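Local coordinates for RctB replication initiator protein (Vibrio cholerae, PDB 5UBE) that initiates replication of the second chromosome of Vibrio cholerae, probably by binding DNA, this fragment being its N-terminal domain, at residues K42-L47 / L85-A90; S52-R57 / T65-D70; V99-E102 / K108-L111. One frame throughout, in Å; residues are numbered along the deposited sequence.

The three contacts lie in one small helix-turn-helix domain whose layout is consistent with a winged helix. Contacts 1 and 2 both use helix 42-55. Contact 1 joins its start to helix 78-91, and contact 2 joins its end to helix 65-71. They meet where Leu47 CD1 touches Leu68 CD1 at 3.7 Å, though their centres are about 15 Å apart. Contact 2 is nested along the chain inside the loop that contact 1 closes. Contact 3 follows both and pairs the strands of the hairpin, the probable wing. Its centre is about 22 Å from that of contact 1 and about 18 Å from that of contact 2, and it touches neither.

Contact 1: K42-L47 / L85-A90; sequences KSIVEL and LRAAVA
From 42-47, Ile44 and Leu47 carry the contact with 85-90. Ile44 spreads its two branches over neighbouring alanines. Its CD1 methyl ends 3.7 Å from Ala87 CB. On the other branch, CG2 lies 3.9 Å from Ala88 CB. Ile44 is branched at CB. With CG2 anti to the backbone N and CG1 beside it (chi1 -72°), both arms face the other helix. One side chain meets two consecutive residues in this way. The alanine methyls are short, and the backbones come close here, with Ile44 CA 6.2 Å from Ala88 CA.

Leu47 works one turn further along its own helix. Its CD2 methyl reaches the backbone of the other helix, 3.9 Å from Leu85 N. The same methyl is 4.3 Å from Leu85 CB. Leu85 itself points its CB away from helix 42-55, so it is met on the backbone side.

The arrangement is consistent with the helical core of a winged helix-turn-helix domain. Helix 65-71 and helix 78-91 would form the helix-turn-helix unit, with helix 78-91 probably the recognition helix. The packing against it is steep: the axes of 42-47 and 85-90 pass 9.5 Å apart, at 104° between their N-to-C directions. The apolar layer continues beyond the two segments, where Ile44 also touches Leu93, Leu47 touches Ile81, and both Leu85 and Ala88 touch Phe94 of strand 94-100.

The polar links lie at the margin of this layer. Glu46 OE1 forms a salt bridge with Arg84 NH2, which adds a charged tie between the same two helices. At the start of helix 42-55, Ile44 N is hydrogen-bonded to Thr41 OG1.

Contact 2: S52-R57 / T65-D70; sequences SLRGLR and TTELID
The charged pair Arg54 and Glu67 joins the end of helix 42-55 to helix 65-71, probably the first helix of the helix-turn-helix unit. Arg54 NH2 and Glu67 OE2 form a salt bridge of 2.9 Å. The two side chains cross at about a right angle. The bridge is not a flat, two-toothed pairing. The guanidinium and carboxylate planes are 39° apart, and the carboxylate lies over one face of the guanidinium, with Glu67 CD 3.7 Å from Arg54 CZ. On the opposite face of the guanidinium stands Arg57 NE, offset toward the rim.

Arg54 bends to make this approach. Its CG is anti to the backbone N, and the chain then turns at chi2 (56°). Glu67 instead runs extended beyond CG.

A water gives the pair a second link. It lies in the guanidinium plane, at its edge, and accepts from Arg54 NE at 2.9 Å. It donates to Glu67 O at 2.8 Å. The arginine is thus tied to both the side chain and the backbone of Glu67, which should limit its swing. Arg54 NH1 is buried by the contact and has no partner in the model.

The other carboxylate oxygen, Glu67 OE1, accepts from Ser64 N just before the helix, which helps to fix the carboxylate. The apolar part is small: Leu68 CD2 comes 4.4 Å from Arg54 CB.

Leu68 packs on Leu50 and Ile51 of helix 42-55 and on Ile81 of helix 78-91. Val63 of strand 62-64 touches both Arg54 and Leu68, so the salt bridge sits beside the meeting point of three helices and a strand.

Contact 3: V99-E102 / K108-L111; sequences VRFE and KTML
Thr109 has a first torsion of 61°, which sets OG1 between its backbone N and carbonyl carbon and brings CG2 beside the N. CG2 is thereby turned to Phe101, whose ring swings back toward the other strand (chi1 -54°). The methyl meets the edge of the ring near its plane, with Thr109 CG2 3.5 Å from Phe101 CZ. The two side chains cross at about a right angle.

Val99 lies on the same side of the sheet as Thr109. Val99 CG2 packs 3.7 Å from Thr109 OG1. Its other methyl, CG1, lies 3.6 Å from Leu111 CB. Val99 and Leu111 are both buried.

The segments belong to an antiparallel hairpin of strands 94-100 and 108-114, which fits the wing of a winged helix domain. Val99 and Thr109 are a hydrogen-bonded pair. Val99 N gives its hydrogen to Thr109 O at 3.2 Å, with an N-H...O angle of 172°. Thr109 N returns a bond to Val99 O, also 3.2 Å long and a little more bent. Strand 94-100 lies at the edge of the four-stranded sheet, where Arg100 bonds through its backbone to Ile9; on the other side of strand 108-114, Met110 bonds to Leu20.

Arg100 and Lys108 leave the opposite face, away from Val99 and Thr109, and are exposed. They run side by side and point the same way. Lys108 CE lies 3.3 Å from Arg100 NE. Lys108 NZ sits at the guanidinium edge, in plane, and is 3.5 Å from Arg100 NH2. This places two positive charges close together. Glu102 OE2, in a salt bridge with Arg100 NH1 whose hydrogen bond is weak, may partly offset this. The Phe101 ring also meets the ring of His15 and touches Ile9.

Contact 1: K42-L47 / L85-A90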
ATOM      1  N   LYS A  42      -8.159  -9.865 -10.058  1.00 29.27           N
ATOM      2  CA  LYS A  42      -9.069  -9.715  -8.930  1.00 40.92           C
ATOM      3  C   LYS A  42      -8.310  -9.716  -7.607  1.00 44.09           C
ATOM      4  O   LYS A  42      -8.645  -8.958  -6.689  1.00 38.40           O
ATOM      5  CB  LYS A  42     -10.109 -10.838  -8.946  1.00 44.36           C
ATOM      6  CG  LYS A  42     -11.165 -10.706 -10.036  1.00 52.46           C
ATOM      7  CD  LYS A  42     -11.749  -9.302 -10.068  1.00 64.73           C
ATOM      8  CE  LYS A  42     -13.154  -9.271 -10.668  1.00 78.08           C
ATOM      9  NZ  LYS A  42     -14.197  -9.729  -9.701  1.00 87.88           N
ATOM     10  N   SER A  43      -7.278 -10.557  -7.500  1.00 34.21           N
ATOM     11  CA  SER A  43      -6.507 -10.660  -6.265  1.00 38.90           C
ATOM     12  C   SER A  43      -5.713  -9.387  -5.976  1.00 38.73           C
ATOM     13  O   SER A  43      -5.497  -9.046  -4.808  1.00 34.33           O
ATOM     14  CB  SER A  43      -5.574 -11.875  -6.341  1.00 37.74           C
ATOM     15  OG  SER A  43      -4.767 -11.979  -5.185  1.00 47.44           O
ATOM     16  N   ILE A  44      -5.248  -8.681  -7.011  1.00 30.03           N
ATOM     17  CA  ILE A  44      -4.614  -7.384  -6.767  1.00 28.34           C
ATOM     18  C   ILE A  44      -5.659  -6.349  -6.371  1.00 27.93           C
ATOM     19  O   ILE A  44      -5.453  -5.570  -5.435  1.00 29.65           O
ATOM     20  CB  ILE A  44      -3.800  -6.933  -8.001  1.00 33.39           C
ATOM     21  CG1 ILE A  44      -2.532  -7.787  -8.120  1.00 33.21           C
ATOM     22  CG2 ILE A  44      -3.440  -5.433  -7.902  1.00 23.78           C
ATOM     23  CD1 ILE A  44      -1.884  -7.781  -9.481  1.00 34.38           C
ATOM     24  N   VAL A  45      -6.795  -6.319  -7.079  1.00 32.18           N
ATOM     25  CA  VAL A  45      -7.855  -5.368  -6.746  1.00 30.87           C
ATOM     26  C   VAL A  45      -8.293  -5.536  -5.298  1.00 36.87           C
ATOM     27  O   VAL A  45      -8.552  -4.550  -4.600  1.00 34.55           O
ATOM     28  CB  VAL A  45      -9.039  -5.511  -7.722  1.00 26.60           C
ATOM     29  CG1 VAL A  45     -10.179  -4.586  -7.318  1.00 33.52           C
ATOM     30  CG2 VAL A  45      -8.585  -5.181  -9.139  1.00 33.38           C
ATOM     31  N   GLU A  46      -8.365  -6.779  -4.817  1.00 35.03           N
ATOM     32  CA  GLU A  46      -8.708  -7.020  -3.415  1.00 37.70           C
ATOM     33  C   GLU A  46      -7.792  -6.248  -2.476  1.00 31.92           C
ATOM     34  O   GLU A  46      -8.257  -5.538  -1.576  1.00 31.33           O
ATOM     35  CB  GLU A  46      -8.621  -8.516  -3.101  1.00 41.59           C
ATOM     36  CG  GLU A  46      -9.765  -9.375  -3.605  1.00 46.22           C
ATOM     37  CD  GLU A  46      -9.533 -10.852  -3.291  1.00 62.96           C
ATOM     38  OE1 GLU A  46      -8.415 -11.194  -2.830  1.00 52.57           O
ATOM     39  OE2 GLU A  46     -10.462 -11.662  -3.503  1.00 67.37           O
ATOM     40  N   LEU A  47      -6.477  -6.414  -2.641  1.00 29.57           N
ATOM     41  CA  LEU A  47      -5.528  -5.629  -1.861  1.00 31.68           C
ATOM     42  C   LEU A  47      -5.800  -4.130  -2.008  1.00 30.36           C
ATOM     43  O   LEU A  47      -5.847  -3.405  -1.010  1.00 29.70           O
ATOM     44  CB  LEU A  47      -4.096  -5.957  -2.287  1.00 29.37           C
ATOM     45  CG  LEU A  47      -3.039  -5.098  -1.589  1.00 32.39           C
ATOM     46  CD1 LEU A  47      -2.980  -5.470  -0.125  1.00 32.29           C
ATOM     47  CD2 LEU A  47      -1.667  -5.216  -2.238  1.00 34.85           C
ATOM     48  N   LEU A  85       1.171  -7.683  -3.256  1.00 31.45           N
ATOM     49  CA  LEU A  85       1.965  -6.469  -3.409  1.00 32.68           C
ATOM     50  C   LEU A  85       3.060  -6.652  -4.448  1.00 30.65           C
ATOM     51  O   LEU A  85       3.277  -5.756  -5.270  1.00 33.40           O
ATOM     52  CB  LEU A  85       2.556  -6.022  -2.071  1.00 30.57           C
ATOM     53  CG  LEU A  85       3.447  -4.767  -2.147  1.00 33.83           C
ATOM     54  CD1 LEU A  85       2.686  -3.499  -2.550  1.00 26.29           C
ATOM     55  CD2 LEU A  85       4.184  -4.539  -0.844  1.00 36.99           C
ATOM     56  N   ARG A  86       3.745  -7.808  -4.458  1.00 27.56           N
ATOM     57  CA  ARG A  86       4.763  -8.022  -5.481  1.00 29.48           C
ATOM     58  C   ARG A  86       4.154  -7.992  -6.880  1.00 34.75           C
ATOM     59  O   ARG A  86       4.749  -7.445  -7.815  1.00 30.18           O
ATOM     60  CB  ARG A  86       5.492  -9.347  -5.265  1.00 32.86           C
ATOM     61  CG  ARG A  86       6.424  -9.402  -4.068  1.00 43.72           C
ATOM     62  CD  ARG A  86       7.265 -10.699  -4.103  1.00 33.12           C
ATOM     63  NE  ARG A  86       6.439 -11.898  -4.278  1.00 27.47           N
ATOM     64  CZ  ARG A  86       5.837 -12.539  -3.281  1.00 38.95           C
ATOM     65  NH1 ARG A  86       5.958 -12.097  -2.026  1.00 31.94           N
ATOM     66  NH2 ARG A  86       5.096 -13.605  -3.532  1.00 31.46           N
ATOM     67  N   ALA A  87       2.971  -8.588  -7.044  1.00 30.10           N
ATOM     68  CA  ALA A  87       2.335  -8.599  -8.357  1.00 31.19           C
ATOM     69  C   ALA A  87       1.937  -7.193  -8.783  1.00 31.22           C
ATOM     70  O   ALA A  87       2.112  -6.817  -9.945  1.00 32.35           O
ATOM     71  CB  ALA A  87       1.117  -9.530  -8.340  1.00 30.06           C
ATOM     72  N   ALA A  88       1.412  -6.399  -7.844  1.00 33.69           N
ATOM     73  CA  ALA A  88       0.962  -5.047  -8.156  1.00 30.79           C
ATOM     74  C   ALA A  88       2.130  -4.147  -8.532  1.00 33.24           C
ATOM     75  O   ALA A  88       2.004  -3.290  -9.417  1.00 33.27           O
ATOM     76  CB  ALA A  88       0.196  -4.475  -6.959  1.00 23.79           C
ATOM     77  N   VAL A  89       3.272  -4.325  -7.871  1.00 29.75           N
ATOM     78  CA  VAL A  89       4.484  -3.612  -8.264  1.00 34.24           C
ATOM     79  C   VAL A  89       4.911  -4.011  -9.673  1.00 42.71           C
ATOM     80  O   VAL A  89       5.254  -3.157 -10.504  1.00 40.07           O
ATOM     81  CB  VAL A  89       5.596  -3.870  -7.233  1.00 43.38           C
ATOM     82  CG1 VAL A  89       6.930  -3.354  -7.740  1.00 46.87           C
ATOM     83  CG2 VAL A  89       5.229  -3.216  -5.916  1.00 42.46           C
ATOM     84  N   ALA A  90       4.871  -5.310  -9.979  1.00 37.60           N
ATOM     85  CA  ALA A  90       5.303  -5.766 -11.298  1.00 34.85           C
ATOM     86  C   ALA A  90       4.459  -5.166 -12.416  1.00 37.58           C
ATOM     87  O   ALA A  90       4.954  -4.982 -13.532  1.00 43.06           O
ATOM     88  CB  ALA A  90       5.263  -7.299 -11.364  1.00 34.34           C
TER

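Contact 2: S52-R57 / T65-D70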
ATOM      1  N   SER A  52      -7.576   1.179   0.260  1.00 26.31           N
ATOM      2  CA  SER A  52      -8.493   2.312   0.140  1.00 34.13           C
ATOM      3  C   SER A  52      -9.451   2.376   1.324  1.00 35.57           C
ATOM      4  O   SER A  52      -9.547   3.400   2.011  1.00 33.81           O
ATOM      5  CB  SER A  52      -9.257   2.208  -1.181  1.00 25.36           C
ATOM      6  OG  SER A  52     -10.134   3.299  -1.341  1.00 45.14           O
ATOM      7  N   LEU A  53     -10.143   1.274   1.607  1.00 38.31           N
ATOM      8  CA  LEU A  53     -11.144   1.294   2.670  1.00 36.98           C
ATOM      9  C   LEU A  53     -10.507   1.538   4.035  1.00 35.18           C
ATOM     10  O   LEU A  53     -11.035   2.305   4.849  1.00 32.36           O
ATOM     11  CB  LEU A  53     -11.935  -0.012   2.646  1.00 43.88           C
ATOM     12  CG  LEU A  53     -13.149  -0.175   3.561  1.00 43.50           C
ATOM     13  CD1 LEU A  53     -14.191  -1.061   2.891  1.00 63.29           C
ATOM     14  CD2 LEU A  53     -12.753  -0.772   4.902  1.00 57.95           C
ATOM     15  N   ARG A  54      -9.368   0.901   4.309  1.00 32.46           N
ATOM     16  CA  ARG A  54      -8.692   1.138   5.578  1.00 34.69           C
ATOM     17  C   ARG A  54      -8.159   2.568   5.672  1.00 45.70           C
ATOM     18  O   ARG A  54      -8.028   3.106   6.778  1.00 29.89           O
ATOM     19  CB  ARG A  54      -7.563   0.122   5.767  1.00 30.06           C
ATOM     20  CG  ARG A  54      -6.767   0.271   7.064  1.00 47.47           C
ATOM     21  CD  ARG A  54      -7.694   0.207   8.282  1.00 48.27           C
ATOM     22  NE  ARG A  54      -6.982   0.329   9.548  1.00 49.33           N
ATOM     23  CZ  ARG A  54      -6.518   1.476  10.041  1.00 50.24           C
ATOM     24  NH1 ARG A  54      -6.673   2.618   9.365  1.00 42.21           N
ATOM     25  NH2 ARG A  54      -5.888   1.481  11.210  1.00 46.47           N
ATOM     26  N   GLY A  55      -7.844   3.196   4.530  1.00 33.54           N
ATOM     27  CA  GLY A  55      -7.372   4.574   4.534  1.00 40.59           C
ATOM     28  C   GLY A  55      -8.401   5.571   5.019  1.00 34.55           C
ATOM     29  O   GLY A  55      -8.033   6.657   5.489  1.00 29.37           O
ATOM     30  N   LEU A  56      -9.685   5.219   4.923  1.00 36.20           N
ATOM     31  CA  LEU A  56     -10.756   6.040   5.474  1.00 42.13           C
ATOM     32  C   LEU A  56     -10.513   6.404   6.935  1.00 47.39           C
ATOM     33  O   LEU A  56     -10.852   7.515   7.362  1.00 40.50           O
ATOM     34  CB  LEU A  56     -12.084   5.299   5.326  1.00 48.27           C
ATOM     35  CG  LEU A  56     -13.349   6.052   4.917  1.00 58.08           C
ATOM     36  CD1 LEU A  56     -13.023   7.219   3.991  1.00 40.89           C
ATOM     37  CD2 LEU A  56     -14.300   5.080   4.230  1.00 44.77           C
ATOM     38  N   ARG A  57      -9.931   5.498   7.718  1.00 45.67           N
ATOM     39  CA  ARG A  57      -9.692   5.745   9.135  1.00 39.89           C
ATOM     40  C   ARG A  57      -8.265   6.188   9.433  1.00 36.49           C
ATOM     41  O   ARG A  57      -7.955   6.449  10.590  1.00 29.61           O
ATOM     42  CB  ARG A  57     -10.004   4.490   9.961  1.00 41.78           C
ATOM     43  CG  ARG A  57     -11.358   3.834   9.710  1.00 64.74           C
ATOM     44  CD  ARG A  57     -11.593   2.663  10.692  1.00 73.07           C
ATOM     45  NE  ARG A  57     -10.764   1.489  10.403  1.00 71.26           N
ATOM     46  CZ  ARG A  57     -11.231   0.326   9.946  1.00 74.84           C
ATOM     47  NH1 ARG A  57     -12.531   0.164   9.727  1.00 74.97           N
ATOM     48  NH2 ARG A  57     -10.401  -0.684   9.712  1.00 62.47           N
ATOM     49  N   THR A  65       0.810  -2.798   6.323  1.00 35.29           N
ATOM     50  CA  THR A  65       0.412  -4.194   6.103  1.00 32.72           C
ATOM     51  C   THR A  65      -0.146  -4.817   7.384  1.00 26.02           C
ATOM     52  O   THR A  65      -1.054  -5.658   7.324  1.00 26.82           O
ATOM     53  CB  THR A  65       1.589  -5.018   5.549  1.00 29.20           C
ATOM     54  OG1 THR A  65       2.743  -4.864   6.384  1.00 41.34           O
ATOM     55  CG2 THR A  65       1.939  -4.546   4.185  1.00 29.60           C
ATOM     56  N   THR A  66       0.334  -4.385   8.553  1.00 25.59           N
ATOM     57  CA  THR A  66      -0.228  -4.903   9.804  1.00 32.47           C
ATOM     58  C   THR A  66      -1.701  -4.533   9.927  1.00 36.73           C
ATOM     59  O   THR A  66      -2.538  -5.373  10.276  1.00 30.88           O
ATOM     60  CB  THR A  66       0.565  -4.384  11.008  1.00 38.68           C
ATOM     61  OG1 THR A  66       1.835  -5.053  11.056  1.00 35.63           O
ATOM     62  CG2 THR A  66      -0.192  -4.655  12.332  1.00 36.66           C
ATOM     63  N   GLU A  67      -2.042  -3.283   9.613  1.00 34.69           N
ATOM     64  CA  GLU A  67      -3.440  -2.866   9.641  1.00 34.74           C
ATOM     65  C   GLU A  67      -4.254  -3.599   8.582  1.00 29.61           C
ATOM     66  O   GLU A  67      -5.447  -3.856   8.787  1.00 31.88           O
ATOM     67  CB  GLU A  67      -3.533  -1.334   9.462  1.00 28.66           C
ATOM     68  CG  GLU A  67      -2.830  -0.550  10.581  1.00 36.08           C
ATOM     69  CD  GLU A  67      -2.837   0.970  10.378  1.00 30.55           C
ATOM     70  OE1 GLU A  67      -2.654   1.436   9.238  1.00 38.18           O
ATOM     71  OE2 GLU A  67      -3.024   1.704  11.367  1.00 52.90           O
ATOM     72  N   LEU A  68      -3.637  -3.923   7.443  1.00 25.29           N
ATOM     73  CA  LEU A  68      -4.345  -4.670   6.407  1.00 29.31           C
ATOM     74  C   LEU A  68      -4.711  -6.070   6.886  1.00 37.70           C
ATOM     75  O   LEU A  68      -5.837  -6.536   6.663  1.00 30.37           O
ATOM     76  CB  LEU A  68      -3.504  -4.747   5.133  1.00 31.72           C
ATOM     77  CG  LEU A  68      -3.312  -3.424   4.375  1.00 33.43           C
ATOM     78  CD1 LEU A  68      -2.637  -3.654   3.045  1.00 27.70           C
ATOM     79  CD2 LEU A  68      -4.631  -2.677   4.173  1.00 34.99           C
ATOM     80  N   ILE A  69      -3.767  -6.758   7.530  1.00 33.45           N
ATOM     81  CA  ILE A  69      -4.070  -8.053   8.137  1.00 38.63           C
ATOM     82  C   ILE A  69      -5.271  -7.929   9.064  1.00 34.03           C
ATOM     83  O   ILE A  69      -6.261  -8.658   8.934  1.00 36.32           O
ATOM     84  CB  ILE A  69      -2.837  -8.590   8.885  1.00 32.77           C
ATOM     85  CG1 ILE A  69      -1.732  -8.946   7.879  1.00 30.91           C
ATOM     86  CG2 ILE A  69      -3.213  -9.807   9.754  1.00 35.21           C
ATOM     87  CD1 ILE A  69      -0.367  -9.126   8.538  1.00 36.23           C
ATOM     88  N   ASP A  70      -5.211  -6.981  10.000  1.00 31.36           N
ATOM     89  CA  ASP A  70      -6.295  -6.816  10.960  1.00 32.84           C
ATOM     90  C   ASP A  70      -7.620  -6.481  10.280  1.00 40.30           C
ATOM     91  O   ASP A  70      -8.681  -6.877  10.776  1.00 39.17           O
ATOM     92  CB  ASP A  70      -5.907  -5.751  11.989  1.00 43.48           C
ATOM     93  CG  ASP A  70      -4.734  -6.193  12.872  1.00 49.76           C
ATOM     94  OD1 ASP A  70      -4.116  -7.252  12.575  1.00 45.07           O
ATOM     95  OD2 ASP A  70      -4.434  -5.494  13.865  1.00 50.95           O
TER
HETATM   96  O   HOH W   1      -6.968  -2.370  10.611  1.00 34.87           O

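Contact 3: V99-E102 / K108-L111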
ATOM      1  N   VAL A  99      11.944   4.448   3.058  1.00 52.14           N
ATOM      2  CA  VAL A  99      11.798   5.522   4.032  1.00 56.29           C
ATOM      3  C   VAL A  99      12.451   5.097   5.340  1.00 53.04           C
ATOM      4  O   VAL A  99      12.663   3.911   5.600  1.00 55.41           O
ATOM      5  CB  VAL A  99      10.322   5.896   4.281  1.00 48.85           C
ATOM      6  CG1 VAL A  99       9.679   6.386   3.000  1.00 48.48           C
ATOM      7  CG2 VAL A  99       9.567   4.706   4.854  1.00 40.20           C
ATOM      8  N   ARG A 100      12.767   6.088   6.169  1.00 47.80           N
ATOM      9  CA  ARG A 100      13.348   5.847   7.482  1.00 54.81           C
ATOM     10  C   ARG A 100      12.434   6.408   8.559  1.00 49.02           C
ATOM     11  O   ARG A 100      11.510   7.180   8.284  1.00 56.09           O
ATOM     12  CB  ARG A 100      14.745   6.473   7.602  1.00 63.64           C
ATOM     13  CG  ARG A 100      15.690   6.108   6.466  1.00 71.62           C
ATOM     14  CD  ARG A 100      17.033   6.802   6.612  1.00 79.51           C
ATOM     15  NE  ARG A 100      17.965   6.432   5.550  1.00 86.53           N
ATOM     16  CZ  ARG A 100      19.192   6.926   5.425  1.00 87.88           C
ATOM     17  NH1 ARG A 100      19.643   7.820   6.296  1.00 82.35           N
ATOM     18  NH2 ARG A 100      19.971   6.526   4.426  1.00 76.54           N
ATOM     19  N   PHE A 101      12.687   5.994   9.796  1.00 59.14           N
ATOM     20  CA  PHE A 101      11.980   6.566  10.936  1.00 68.03           C
ATOM     21  C   PHE A 101      12.745   7.744  11.522  1.00 67.53           C
ATOM     22  O   PHE A 101      12.138   8.761  11.872  1.00 77.14           O
ATOM     23  CB  PHE A 101      11.737   5.488  11.993  1.00 67.26           C
ATOM     24  CG  PHE A 101      11.044   4.264  11.449  1.00 56.46           C
ATOM     25  CD1 PHE A 101      11.770   3.240  10.868  1.00 57.48           C
ATOM     26  CD2 PHE A 101       9.662   4.149  11.508  1.00 46.65           C
ATOM     27  CE1 PHE A 101      11.131   2.117  10.357  1.00 53.84           C
ATOM     28  CE2 PHE A 101       9.019   3.032  11.002  1.00 49.32           C
ATOM     29  CZ  PHE A 101       9.753   2.017  10.427  1.00 47.50           C
ATOM     30  N   GLU A 102      14.071   7.608  11.630  1.00 85.25           N
ATOM     31  CA  GLU A 102      15.001   8.712  11.907  1.00 88.90           C
ATOM     32  C   GLU A 102      14.598   9.543  13.123  1.00 93.60           C
ATOM     33  O   GLU A 102      14.933  10.726  13.221  1.00 99.63           O
ATOM     34  CB  GLU A 102      15.168   9.610  10.678  1.00 94.49           C
ATOM     35  CG  GLU A 102      16.126   9.061   9.626  1.00 94.43           C
ATOM     36  CD  GLU A 102      16.163   9.916   8.370  1.00 98.74           C
ATOM     37  OE1 GLU A 102      15.233  10.730   8.180  1.00100.38           O
ATOM     38  OE2 GLU A 102      17.121   9.779   7.578  1.00106.46           O
ATOM     39  N   LYS A 108      15.029   0.821   7.934  1.00 56.92           N
ATOM     40  CA  LYS A 108      14.108   1.318   6.922  1.00 54.12           C
ATOM     41  C   LYS A 108      12.958   0.335   6.732  1.00 61.14           C
ATOM     42  O   LYS A 108      13.013  -0.820   7.169  1.00 56.34           O
ATOM     43  CB  LYS A 108      14.812   1.547   5.574  1.00 68.00           C
ATOM     44  CG  LYS A 108      16.078   2.384   5.639  1.00 68.28           C
ATOM     45  CD  LYS A 108      16.619   2.641   4.239  1.00 80.85           C
ATOM     46  CE  LYS A 108      17.915   3.434   4.265  1.00 95.04           C
ATOM     47  NZ  LYS A 108      18.343   3.822   2.890  1.00 92.06           N
ATOM     48  N   THR A 109      11.900   0.831   6.087  1.00 50.17           N
ATOM     49  CA  THR A 109      10.793   0.019   5.578  1.00 51.89           C
ATOM     50  C   THR A 109      10.479   0.530   4.174  1.00 41.52           C
ATOM     51  O   THR A 109      11.177   1.408   3.656  1.00 43.79           O
ATOM     52  CB  THR A 109       9.570   0.076   6.507  1.00 45.08           C
ATOM     53  OG1 THR A 109       9.106   1.429   6.616  1.00 54.11           O
ATOM     54  CG2 THR A 109       9.926  -0.445   7.887  1.00 62.98           C
ATOM     55  N   MET A 110       9.422  -0.002   3.552  1.00 35.90           N
ATOM     56  CA  MET A 110       9.026   0.390   2.198  1.00 43.32           C
ATOM     57  C   MET A 110       7.738   1.209   2.216  1.00 40.78           C
ATOM     58  O   MET A 110       6.732   0.790   2.803  1.00 37.69           O
ATOM     59  CB  MET A 110       8.829  -0.830   1.297  1.00 38.82           C
ATOM     60  CG  MET A 110       9.985  -1.100   0.354  1.00 46.12           C
ATOM     61  SD  MET A 110      10.462   0.322  -0.634  1.00 60.55           S
ATOM     62  CE  MET A 110      11.892  -0.367  -1.472  1.00 64.41           C
ATOM     63  N   LEU A 111       7.765   2.363   1.558  1.00 41.39           N
ATOM     64  CA  LEU A 111       6.567   3.163   1.350  1.00 33.94           C
ATOM     65  C   LEU A 111       6.081   2.965  -0.079  1.00 41.00           C
ATOM     66  O   LEU A 111       6.880   2.931  -1.015  1.00 36.83           O
ATOM     67  CB  LEU A 111       6.836   4.645   1.615  1.00 35.59           C
ATOM     68  CG  LEU A 111       5.611   5.552   1.501  1.00 41.50           C
ATOM     69  CD1 LEU A 111       4.574   5.167   2.547  1.00 29.03           C
ATOM     70  CD2 LEU A 111       6.017   7.011   1.637  1.00 42.95           C
TER